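Local coordinates for tRNA endonuclease VMS1 (Saccharomyces cerevisiae, PDB 5WHG), which cleaves polypeptidyl-tRNAs downstream of ribosome-associated quality control, releasing incompletely synthesized polypeptides from stalled translation complexes for degradation, at residues T65-H68 with L69-K73. Numbering follows the deposited sequence.
Sequences TDYH and LMNVK. With ZN (zinc ion), chain B.
His68 and Val72 pair one turn apart on the helix that carries the last zinc ligand of the C2H2-type finger. With CG anti to the backbone N (chi1 180°), the imidazole swings out from the helix, and its ND1 binds the zinc ion at 1.9 Å. The rear of the ring, remote from the metal, rests obliquely against one methyl branch of valine: Val72 CG2 lies 3.4 Å from His68 NE2. Val48, in the loop between the ligands Cys46 and Cys49, touches both side chains, while Cys46, Cys49 and His62 complete the metal site.

A second i to i+4 pair, Tyr67 and Asn71, meets through an amide nitrogen set over a ring face. Asn71 ND2 stands 3.2 Å from Tyr67 CZ, displaced from the ring centre toward the CZ and CE2 rim, and the amide and ring planes are nearly perpendicular (89°).

Backbone bonds tie the two turns together. Val72 N donates to His68 O at 3.0 Å, Asn71 N to Tyr67 O and Met70 N to Asp66 O, whereas the first, Leu69 N to Thr65 O, is weak. Thr65 is the N-cap: its OG1 accepts from His68 N (3.3 Å, 165° at the hydrogen) and is also hydrogen-bonded to His62 ND1.

The threonine hydroxyl thus joins the start of the helix to a second zinc ligand, a second-shell link that probably helps orient His62. The zinc bond at ND1 and the Val72 methyl beside NE2 and CD2 probably limit how the His68 imidazole can turn.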
loop_
_atom_site.group_PDB
_atom_site.type_symbol
_atom_site.label_atom_id
_atom_site.label_comp_id
_atom_site.label_asym_id
_atom_site.label_seq_id
_atom_site.Cartn_x
_atom_site.Cartn_y
_atom_site.Cartn_z
ATOM N N THR A 65 2.503 -14.696 -13.752
ATOM C CA THR A 65 3.490 -14.763 -14.820
ATOM C C THR A 65 4.312 -13.482 -14.859
ATOM O O THR A 65 3.803 -12.391 -14.591
ATOM C CB THR A 65 2.803 -14.973 -16.172
ATOM O OG1 THR A 65 2.055 -13.802 -16.510
ATOM C CG2 THR A 65 1.858 -16.158 -16.120
ATOM N N ASP A 66 5.594 -13.615 -15.195
ATOM C CA ASP A 66 6.424 -12.427 -15.335
ATOM C C ASP A 66 5.995 -11.569 -16.517
ATOM O O ASP A 66 6.346 -10.386 -16.564
ATOM C CB ASP A 66 7.895 -12.812 -15.482
ATOM C CG ASP A 66 8.464 -13.429 -14.221
ATOM O OD1 ASP A 66 8.131 -12.934 -13.120
ATOM O OD2 ASP A 66 9.236 -14.411 -14.333
ATOM N N TYR A 67 5.243 -12.132 -17.466
ATOM C CA TYR A 67 4.755 -11.333 -18.584
ATOM C C TYR A 67 3.747 -10.293 -18.113
ATOM O O TYR A 67 3.919 -9.091 -18.353
ATOM C CB TYR A 67 4.134 -12.235 -19.641
ATOM C CG TYR A 67 3.757 -11.505 -20.903
ATOM C CD1 TYR A 67 4.726 -10.946 -21.719
ATOM C CD2 TYR A 67 2.430 -11.394 -21.290
ATOM C CE1 TYR A 67 4.382 -10.289 -22.881
ATOM C CE2 TYR A 67 2.078 -10.744 -22.451
ATOM C CZ TYR A 67 3.055 -10.190 -23.240
ATOM O OH TYR A 67 2.697 -9.539 -24.397
ATOM N N HIS A 68 2.688 -10.744 -17.432
ATOM C CA HIS A 68 1.706 -9.823 -16.875
ATOM C C HIS A 68 2.354 -8.731 -16.033
ATOM O O HIS A 68 1.880 -7.591 -16.025
ATOM C CB HIS A 68 0.687 -10.586 -16.032
ATOM C CG HIS A 68 -0.365 -9.712 -15.418
ATOM N ND1 HIS A 68 -1.540 -9.391 -16.066
ATOM C CD2 HIS A 68 -0.412 -9.082 -14.219
ATOM C CE1 HIS A 68 -2.266 -8.605 -15.293
ATOM N NE2 HIS A 68 -1.604 -8.402 -14.165
ATOM N N LEU A 69 3.439 -9.045 -15.329
ATOM C CA LEU A 69 4.013 -8.051 -14.432
ATOM C C LEU A 69 4.688 -6.922 -15.200
ATOM O O LEU A 69 4.580 -5.749 -14.816
ATOM C CB LEU A 69 4.995 -8.716 -13.472
ATOM C CG LEU A 69 4.371 -9.083 -12.125
ATOM C CD1 LEU A 69 5.420 -9.649 -11.185
ATOM C CD2 LEU A 69 3.683 -7.860 -11.514
HETATM N N MSE A 70 5.381 -7.244 -16.282
HETATM C CA MSE A 70 6.059 -6.203 -17.044
HETATM C C MSE A 70 5.048 -5.317 -17.770
HETATM O O MSE A 70 5.245 -4.110 -17.889
HETATM C CB MSE A 70 7.048 -6.818 -18.031
HETATM C CG MSE A 70 8.031 -7.776 -17.383
HETATM SE SE MSE A 70 9.154 -8.727 -18.672
HETATM C CE MSE A 70 10.431 -7.291 -19.044
ATOM N N ASN A 71 3.959 -5.923 -18.245
ATOM C CA ASN A 71 2.916 -5.144 -18.902
ATOM C C ASN A 71 2.196 -4.228 -17.919
ATOM O O ASN A 71 1.850 -3.092 -18.263
ATOM C CB ASN A 71 1.932 -6.076 -19.589
ATOM C CG ASN A 71 2.357 -6.407 -20.975
ATOM O OD1 ASN A 71 2.747 -5.526 -21.731
ATOM N ND2 ASN A 71 2.311 -7.680 -21.323
ATOM N N VAL A 72 1.942 -4.711 -16.699
ATOM C CA VAL A 72 1.470 -3.827 -15.636
ATOM C C VAL A 72 2.463 -2.694 -15.436
ATOM O O VAL A 72 2.099 -1.510 -15.428
ATOM C CB VAL A 72 1.256 -4.611 -14.327
ATOM C CG1 VAL A 72 1.209 -3.653 -13.158
ATOM C CG2 VAL A 72 -0.021 -5.422 -14.368
ATOM N N LYS A 73 3.738 -3.052 -15.271
ATOM C CA LYS A 73 4.793 -2.060 -15.107
ATOM C C LYS A 73 4.825 -1.098 -16.293
ATOM O O LYS A 73 4.802 0.124 -16.116
ATOM C CB LYS A 73 6.130 -2.781 -14.944
ATOM C CG LYS A 73 7.074 -2.210 -13.922
ATOM C CD LYS A 73 8.028 -3.299 -13.483
ATOM C CE LYS A 73 9.066 -2.782 -12.518
ATOM N NZ LYS A 73 10.238 -3.716 -12.444
HETATM ZN ZN ZN B . -1.768 -9.604 -17.925
#